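Local coordinates for epidermal growth factor receptor pathway substrate 8-like protein 1 (Mus musculus, PDB 2CY4) that probably acts as an adaptor in epidermal growth factor receptor signalling, using a phosphotyrosine-binding domain of the PH-like class, at residues A[14-19]-A[111-116]; A[48-53]-A[63-68]. All blocks are in the same frame, centred on the assembly; numbering follows the deposited sequence.

Contact 1. Residues A[14-19]-A[111-116]; sequences NHLVTF and FFQGLL
Asn14 to Val17 pair with Phe111 to Gln113 as neighbouring antiparallel strands in the buried middle of the sheet, where the first strand of the domain, 9-20, meets the last, 108-113. Asn14 and Gln113 form a hydrogen-bonded pair through Asn14 N to Gln113 O (3.1 Å) and Gln113 N to Asn14 O (2.8 Å). The register then slips at a classic beta bulge: Leu16 and Val17 both face Phe111, whose carbonyl O takes a bond from Leu16 N at 2.8 Å and a weak one from Val17 N at 3.5 Å. Regular pairing resumes with Phe111 N to Val17 O (3.0 Å).

On one face of the sheet, His15 turns the edge of its imidazole toward the face of the Phe112 ring in an offset edge-to-face pair, planes 77° apart, with His15 CD2 3.6 Å from Phe112 CE2. With CG anti to the backbone N (chi1 171°), the imidazole runs forward along its own strand, and NE2 hydrogen-bonds to Thr18 OG1 at 2.7 Å. That hydroxyl also bonds to His110, so two imidazoles fix it. Glu103 of the second subunit packs on His15 and Thr18.

The opposite face carries Asn14 and Gln113 toward one end and an apolar patch at the other. Val17 and Phe111 point the same way, side by side, with Val17 CG2 at the rim of the Phe111 ring (3.9 Å to CD2), and helix 30-42 packs against both. First and last strands joined in this way belong to the strand order of the PTB domain and the wider PH superfold.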
ATOM      1  N   ASN A  14      13.358   7.520  -9.448  1.00 34.31           N
ATOM      2  CA  ASN A  14      13.308   8.070  -8.105  1.00 34.29           C
ATOM      3  C   ASN A  14      11.834   8.112  -7.739  1.00 30.20           C
ATOM      4  O   ASN A  14      11.095   8.860  -8.362  1.00 30.59           O
ATOM      5  CB  ASN A  14      13.738   9.523  -8.031  1.00 35.43           C
ATOM      6  CG  ASN A  14      15.273   9.686  -7.909  1.00 43.22           C
ATOM      7  OD1 ASN A  14      15.979   8.771  -7.548  1.00 37.75           O
ATOM      8  ND2 ASN A  14      15.742  10.863  -8.178  1.00 38.64           N
ATOM      9  N   HIS A  15      11.428   7.363  -6.708  1.00 31.81           N
ATOM     10  CA  HIS A  15      10.041   7.431  -6.240  1.00 29.74           C
ATOM     11  C   HIS A  15       9.894   8.757  -5.483  1.00 32.78           C
ATOM     12  O   HIS A  15      10.694   9.041  -4.616  1.00 34.60           O
ATOM     13  CB  HIS A  15       9.763   6.235  -5.294  1.00 28.93           C
ATOM     14  CG  HIS A  15       8.434   6.331  -4.583  1.00 36.58           C
ATOM     15  ND1 HIS A  15       8.259   7.056  -3.419  1.00 38.89           N
ATOM     16  CD2 HIS A  15       7.214   5.833  -4.923  1.00 30.97           C
ATOM     17  CE1 HIS A  15       6.968   7.006  -3.059  1.00 35.54           C
ATOM     18  NE2 HIS A  15       6.318   6.276  -3.944  1.00 32.30           N
ATOM     19  N   LEU A  16       8.900   9.604  -5.815  1.00 32.58           N
ATOM     20  CA  LEU A  16       8.673  10.861  -5.079  1.00 31.46           C
ATOM     21  C   LEU A  16       7.556  10.724  -4.012  1.00 35.55           C
ATOM     22  O   LEU A  16       7.726  11.143  -2.864  1.00 33.67           O
ATOM     23  CB  LEU A  16       8.264  12.000  -6.040  1.00 32.28           C
ATOM     24  CG  LEU A  16       9.371  12.304  -7.058  1.00 40.66           C
ATOM     25  CD1 LEU A  16       8.854  13.465  -7.951  1.00 39.32           C
ATOM     26  CD2 LEU A  16      10.657  12.790  -6.295  1.00 36.63           C
ATOM     27  N   VAL A  17       6.399  10.146  -4.380  1.00 33.59           N
ATOM     28  CA  VAL A  17       5.307  10.071  -3.403  1.00 29.56           C
ATOM     29  C   VAL A  17       4.330   9.038  -3.866  1.00 34.38           C
ATOM     30  O   VAL A  17       4.227   8.761  -5.067  1.00 29.60           O
ATOM     31  CB  VAL A  17       4.422  11.430  -3.253  1.00 37.11           C
ATOM     32  CG1 VAL A  17       5.242  12.548  -2.746  1.00 48.21           C
ATOM     33  CG2 VAL A  17       3.742  11.796  -4.549  1.00 30.61           C
ATOM     34  N   THR A  18       3.650   8.482  -2.879  1.00 31.61           N
ATOM     35  CA  THR A  18       2.552   7.535  -3.079  1.00 28.15           C
ATOM     36  C   THR A  18       1.414   8.105  -2.196  1.00 30.59           C
ATOM     37  O   THR A  18       1.658   8.393  -1.025  1.00 29.76           O
ATOM     38  CB  THR A  18       2.863   6.073  -2.631  1.00 29.40           C
ATOM     39  OG1 THR A  18       3.746   5.523  -3.623  1.00 32.71           O
ATOM     40  CG2 THR A  18       1.483   5.148  -2.629  1.00 25.43           C
ATOM     41  N   PHE A  19       0.217   8.404  -2.741  1.00 31.24           N
ATOM     42  CA  PHE A  19      -0.881   8.821  -1.829  1.00 29.30           C
ATOM     43  C   PHE A  19      -2.183   8.189  -2.343  1.00 33.90           C
ATOM     44  O   PHE A  19      -2.312   7.836  -3.541  1.00 29.10           O
ATOM     45  CB  PHE A  19      -1.040  10.372  -1.718  1.00 32.92           C
ATOM     46  CG  PHE A  19      -1.244  11.091  -3.059  1.00 38.08           C
ATOM     47  CD1 PHE A  19      -2.516  11.134  -3.649  1.00 38.58           C
ATOM     48  CD2 PHE A  19      -0.190  11.768  -3.691  1.00 35.02           C
ATOM     49  CE1 PHE A  19      -2.761  11.826  -4.833  1.00 34.79           C
ATOM     50  CE2 PHE A  19      -0.408  12.474  -4.880  1.00 32.45           C
ATOM     51  CZ  PHE A  19      -1.732  12.497  -5.463  1.00 31.58           C
ATOM     52  N   PHE A 111       4.026   9.019  -8.019  1.00 33.30           N
ATOM     53  CA  PHE A 111       4.870   9.821  -8.918  1.00 31.54           C
ATOM     54  C   PHE A 111       6.331   9.401  -8.807  1.00 34.83           C
ATOM     55  O   PHE A 111       6.873   9.261  -7.691  1.00 31.19           O
ATOM     56  CB  PHE A 111       4.788  11.297  -8.596  1.00 28.28           C
ATOM     57  CG  PHE A 111       3.524  11.952  -9.091  1.00 34.69           C
ATOM     58  CD1 PHE A 111       3.416  12.275 -10.454  1.00 35.50           C
ATOM     59  CD2 PHE A 111       2.518  12.369  -8.207  1.00 26.94           C
ATOM     60  CE1 PHE A 111       2.346  13.057 -10.969  1.00 33.23           C
ATOM     61  CE2 PHE A 111       1.434  13.152  -8.690  1.00 30.44           C
ATOM     62  CZ  PHE A 111       1.352  13.512 -10.067  1.00 31.24           C
ATOM     63  N   PHE A 112       6.967   9.199  -9.966  1.00 33.03           N
ATOM     64  CA  PHE A 112       8.395   8.859 -10.013  1.00 32.98           C
ATOM     65  C   PHE A 112       9.144   9.825 -10.985  1.00 32.88           C
ATOM     66  O   PHE A 112       8.548  10.402 -11.898  1.00 31.14           O
ATOM     67  CB  PHE A 112       8.639   7.472 -10.561  1.00 28.41           C
ATOM     68  CG  PHE A 112       7.869   6.389  -9.908  1.00 36.78           C
ATOM     69  CD1 PHE A 112       6.575   6.098 -10.362  1.00 32.08           C
ATOM     70  CD2 PHE A 112       8.449   5.619  -8.856  1.00 29.49           C
ATOM     71  CE1 PHE A 112       5.873   5.052  -9.778  1.00 30.17           C
ATOM     72  CE2 PHE A 112       7.748   4.569  -8.260  1.00 35.58           C
ATOM     73  CZ  PHE A 112       6.453   4.283  -8.727  1.00 31.90           C
ATOM     74  N   GLN A 113      10.441  10.076 -10.741  1.00 32.78           N
ATOM     75  CA  GLN A 113      11.206  10.866 -11.721  1.00 30.31           C
ATOM     76  C   GLN A 113      11.750   9.726 -12.625  1.00 31.66           C
ATOM     77  O   GLN A 113      12.168   8.692 -12.109  1.00 29.51           O
ATOM     78  CB  GLN A 113      12.381  11.558 -11.035  1.00 33.60           C
ATOM     79  CG  GLN A 113      11.919  12.657 -10.063  1.00 32.65           C
ATOM     80  CD  GLN A 113      13.105  13.355  -9.424  1.00 39.73           C
ATOM     81  OE1 GLN A 113      13.297  14.565  -9.578  1.00 48.57           O
ATOM     82  NE2 GLN A 113      13.912  12.602  -8.727  1.00 32.45           N
ATOM     83  N   GLY A 114      11.701   9.909 -13.949  1.00 32.62           N
ATOM     84  CA  GLY A 114      12.155   8.905 -14.936  1.00 33.15           C
ATOM     85  C   GLY A 114      13.683   8.921 -15.154  1.00 33.54           C
ATOM     86  O   GLY A 114      14.234   8.045 -15.813  1.00 33.35           O
ATOM     87  N   LEU A 115      14.345   9.941 -14.658  1.00 28.43           N
ATOM     88  CA  LEU A 115      15.815  10.034 -14.787  1.00 34.81           C
ATOM     89  C   LEU A 115      16.312  10.021 -16.261  1.00 27.74           C
ATOM     90  O   LEU A 115      15.608  10.492 -17.160  1.00 28.86           O
ATOM     91  CB  LEU A 115      16.416   8.898 -13.943  1.00 32.99           C
ATOM     92  CG  LEU A 115      16.573   9.126 -12.408  1.00 38.11           C
ATOM     93  CD1 LEU A 115      15.800  10.297 -11.839  1.00 31.40           C
ATOM     94  CD2 LEU A 115      16.417   7.918 -11.619  1.00 37.53           C
ATOM     95  N   LEU A 116      17.452   9.427 -16.526  1.00 28.71           N
ATOM     96  CA  LEU A 116      18.048   9.480 -17.871  1.00 29.99           C
ATOM     97  C   LEU A 116      17.190   8.891 -18.995  1.00 30.98           C
ATOM     98  O   LEU A 116      16.895   9.563 -19.981  1.00 29.57           O
ATOM     99  CB  LEU A 116      19.425   8.848 -17.813  1.00 29.70           C
ATOM    100  CG  LEU A 116      20.209   8.845 -19.137  1.00 35.78           C
ATOM    101  CD1 LEU A 116      20.406  10.273 -19.635  1.00 30.29           C
ATOM    102  CD2 LEU A 116      21.523   8.144 -18.910  1.00 34.77           C
TER

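Contact 2. Residues A[48-53]-A[63-68]; sequences AQEMLL and LDPVSK
Leu52 and Leu63 close the open end of a beta hairpin formed by strands 49-55 and 59-63 of the PTB fold, just where the second strand gives way to the loop leading to strand 70-75. They are an antiparallel hydrogen-bonded pair. Leu52 N reaches Leu63 O at 2.9 Å in an almost straight bond (177° at the hydrogen), and Leu63 N returns to Leu52 O over the same distance.

The apolar contacts lie beside and beyond this pair. Leu52 and Leu63 meet through their CB atoms at 4.0 Å, on the same face of the sheet. Past them, Pro65 leans over the strand: its CB lies 3.6 Å from Leu52 CD1, while Leu52 CD2 rests near the proline CA, so both methyls of the leucine touch this one residue. Pro65 CG also meets the extended Glu50 chain, 3.8 Å from Glu50 CG. The Glu50 carboxylate makes a weak hydrogen bond to His12, in the neighbouring strand 9-20.

Polar bonds within 63-68 shape the loop. Asp64 OD1 accepts from Ser67 N at 2.8 Å, an Asx motif in which the donor approaches the anti side of the carboxylate. The chain then turns enough for Lys68, bent at its second torsion (chi2 66°), to pass CE by Leu52 CD2 and bring NZ within 2.6 Å of Pro65 O, nearly in line with that carbonyl.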
ATOM      1  N   ALA A  48      13.019  12.063  -2.500  1.00 45.53           N
ATOM      2  CA  ALA A  48      13.305  11.193  -3.623  1.00 47.56           C
ATOM      3  C   ALA A  48      13.973   9.928  -3.150  1.00 46.68           C
ATOM      4  O   ALA A  48      15.011   9.971  -2.532  1.00 55.98           O
ATOM      5  CB  ALA A  48      14.200  11.935  -4.621  1.00 39.96           C
ATOM      6  N   GLN A  49      13.355   8.793  -3.417  1.00 41.99           N
ATOM      7  CA  GLN A  49      13.916   7.526  -3.034  1.00 38.55           C
ATOM      8  C   GLN A  49      14.248   6.736  -4.321  1.00 45.51           C
ATOM      9  O   GLN A  49      13.358   6.438  -5.144  1.00 39.64           O
ATOM     10  CB  GLN A  49      12.887   6.764  -2.215  1.00 39.37           C
ATOM     11  CG  GLN A  49      13.380   5.529  -1.538  1.00 53.94           C
ATOM     12  CD  GLN A  49      12.237   4.798  -0.749  1.00 64.61           C
ATOM     13  OE1 GLN A  49      11.385   5.427  -0.115  1.00 64.58           O
ATOM     14  NE2 GLN A  49      12.238   3.478  -0.803  1.00 62.42           N
ATOM     15  N   GLU A  50      15.509   6.325  -4.456  1.00 39.94           N
ATOM     16  CA  GLU A  50      15.900   5.575  -5.643  1.00 44.61           C
ATOM     17  C   GLU A  50      15.231   4.226  -5.615  1.00 42.05           C
ATOM     18  O   GLU A  50      15.194   3.558  -4.573  1.00 39.75           O
ATOM     19  CB  GLU A  50      17.431   5.362  -5.751  1.00 42.19           C
ATOM     20  CG  GLU A  50      17.757   4.707  -7.133  1.00 69.07           C
ATOM     21  CD  GLU A  50      19.251   4.546  -7.415  1.00 79.51           C
ATOM     22  OE1 GLU A  50      19.995   4.197  -6.462  1.00 74.56           O
ATOM     23  OE2 GLU A  50      19.662   4.760  -8.589  1.00 82.93           O
HETATM   24  N   MSE A  51      14.754   3.766  -6.768  1.00 38.73           N
HETATM   25  CA  MSE A  51      14.054   2.491  -6.778  1.00 39.92           C
HETATM   26  C   MSE A  51      14.251   1.859  -8.142  1.00 40.23           C
HETATM   27  O   MSE A  51      14.502   2.564  -9.118  1.00 37.20           O
HETATM   28  CB  MSE A  51      12.518   2.753  -6.590  1.00 41.65           C
HETATM   29  CG  MSE A  51      11.915   2.192  -5.364  1.00 50.12           C
HETATM   30 SE   MSE A  51      10.075   2.583  -5.205  1.00 43.98          SE
HETATM   31  CE  MSE A  51      10.095   3.346  -3.426  1.00 40.93           C
ATOM     32  N   LEU A  52      14.098   0.538  -8.199  1.00 31.46           N
ATOM     33  CA  LEU A  52      14.123  -0.196  -9.421  1.00 32.35           C
ATOM     34  C   LEU A  52      12.644  -0.415  -9.850  1.00 41.10           C
ATOM     35  O   LEU A  52      11.761  -0.790  -9.032  1.00 41.14           O
ATOM     36  CB  LEU A  52      14.766  -1.498  -9.151  1.00 42.53           C
ATOM     37  CG  LEU A  52      16.221  -1.675  -9.459  1.00 55.23           C
ATOM     38  CD1 LEU A  52      16.992  -0.447  -9.168  1.00 52.75           C
ATOM     39  CD2 LEU A  52      16.709  -2.912  -8.640  1.00 53.85           C
ATOM     40  N   LEU A  53      12.334  -0.076 -11.095  1.00 35.53           N
ATOM     41  CA  LEU A  53      10.959  -0.265 -11.580  1.00 36.04           C
ATOM     42  C   LEU A  53      11.063  -1.287 -12.686  1.00 33.06           C
ATOM     43  O   LEU A  53      11.650  -1.025 -13.714  1.00 31.85           O
ATOM     44  CB  LEU A  53      10.336   1.063 -12.059  1.00 32.26           C
ATOM     45  CG  LEU A  53       8.836   1.031 -12.412  1.00 34.00           C
ATOM     46  CD1 LEU A  53       8.236   2.433 -12.405  1.00 35.79           C
ATOM     47  CD2 LEU A  53       8.627   0.381 -13.785  1.00 36.30           C
ATOM     48  N   LEU A  63      11.407  -2.389  -6.594  1.00 48.94           N
ATOM     49  CA  LEU A  63      12.448  -3.074  -5.812  1.00 46.43           C
ATOM     50  C   LEU A  63      13.528  -2.141  -5.300  1.00 49.98           C
ATOM     51  O   LEU A  63      13.685  -1.006  -5.789  1.00 46.29           O
ATOM     52  CB  LEU A  63      13.158  -4.151  -6.637  1.00 45.34           C
ATOM     53  CG  LEU A  63      12.316  -5.193  -7.364  1.00 49.73           C
ATOM     54  CD1 LEU A  63      12.107  -4.822  -8.771  1.00 47.41           C
ATOM     55  CD2 LEU A  63      12.992  -6.511  -7.290  1.00 44.30           C
ATOM     56  N   ASP A  64      14.265  -2.635  -4.304  1.00 50.79           N
ATOM     57  CA  ASP A  64      15.326  -1.867  -3.690  1.00 45.78           C
ATOM     58  C   ASP A  64      16.520  -2.100  -4.553  1.00 49.92           C
ATOM     59  O   ASP A  64      16.826  -3.232  -4.878  1.00 51.57           O
ATOM     60  CB  ASP A  64      15.538  -2.329  -2.281  1.00 59.01           C
ATOM     61  CG  ASP A  64      16.424  -1.382  -1.513  1.00 68.63           C
ATOM     62  OD1 ASP A  64      17.676  -1.558  -1.552  1.00 67.12           O
ATOM     63  OD2 ASP A  64      15.847  -0.450  -0.901  1.00 64.38           O
ATOM     64  N   PRO A  65      17.184  -1.015  -4.988  1.00 48.07           N
ATOM     65  CA  PRO A  65      18.349  -1.117  -5.853  1.00 55.44           C
ATOM     66  C   PRO A  65      19.438  -1.876  -5.141  1.00 63.76           C
ATOM     67  O   PRO A  65      20.106  -2.704  -5.733  1.00 73.82           O
ATOM     68  CB  PRO A  65      18.726   0.341  -6.129  1.00 50.71           C
ATOM     69  CG  PRO A  65      17.496   1.121  -5.847  1.00 54.47           C
ATOM     70  CD  PRO A  65      16.930   0.381  -4.614  1.00 44.91           C
ATOM     71  N   VAL A  66      19.571  -1.617  -3.852  1.00 68.73           N
ATOM     72  CA  VAL A  66      20.580  -2.279  -3.037  1.00 74.82           C
ATOM     73  C   VAL A  66      20.189  -3.711  -2.695  1.00 75.18           C
ATOM     74  O   VAL A  66      20.735  -4.652  -3.259  1.00 76.85           O
ATOM     75  CB  VAL A  66      20.807  -1.515  -1.726  1.00 79.90           C
ATOM     76  CG1 VAL A  66      22.136  -1.951  -1.093  1.00 75.60           C
ATOM     77  CG2 VAL A  66      20.788  -0.012  -1.994  1.00 81.96           C
ATOM     78  N   SER A  67      19.240  -3.870  -1.777  1.00 79.49           N
ATOM     79  CA  SER A  67      18.787  -5.197  -1.362  1.00 81.06           C
ATOM     80  C   SER A  67      18.347  -6.047  -2.547  1.00 83.01           C
ATOM     81  O   SER A  67      18.734  -7.207  -2.660  1.00 80.22           O
ATOM     82  CB  SER A  67      17.645  -5.084  -0.341  1.00 80.56           C
ATOM     83  OG  SER A  67      16.413  -4.732  -0.930  1.00 74.74           O
ATOM     84  N   LYS A  68      17.548  -5.460  -3.434  1.00 84.13           N
ATOM     85  CA  LYS A  68      17.057  -6.147  -4.631  1.00 78.81           C
ATOM     86  C   LYS A  68      15.818  -6.892  -4.284  1.00 75.21           C
ATOM     87  O   LYS A  68      15.412  -7.799  -4.999  1.00 72.05           O
ATOM     88  CB  LYS A  68      18.066  -7.146  -5.195  1.00 76.42           C
ATOM     89  CG  LYS A  68      18.568  -6.814  -6.569  1.00 81.90           C
ATOM     90  CD  LYS A  68      19.385  -5.541  -6.526  1.00 84.04           C
ATOM     91  CE  LYS A  68      20.026  -5.261  -7.831  1.00 82.16           C
ATOM     92  NZ  LYS A  68      21.027  -4.185  -7.656  1.00 85.22           N
TER

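Overall arrangement
Strands 9-20 and 49-55 are neighbours in one antiparallel sheet, so contacts 1 and 2 adjoin, their centres about 11 Å apart. They share no strand, but touch through a probable hydrogen bond from His15 N to Gln49 O and through packing of the selenomethionine methyl of Met51 on His15. Contact 1 is mostly buried, close to the centre of the chain, and joins elements far apart in sequence by several backbone bonds, a bulge and aromatic packing. Contact 2, further out, is local to one hairpin: a single backbone pair passes into a loop held by aliphatic contacts and by polar bonds from aspartate and lysine side chains.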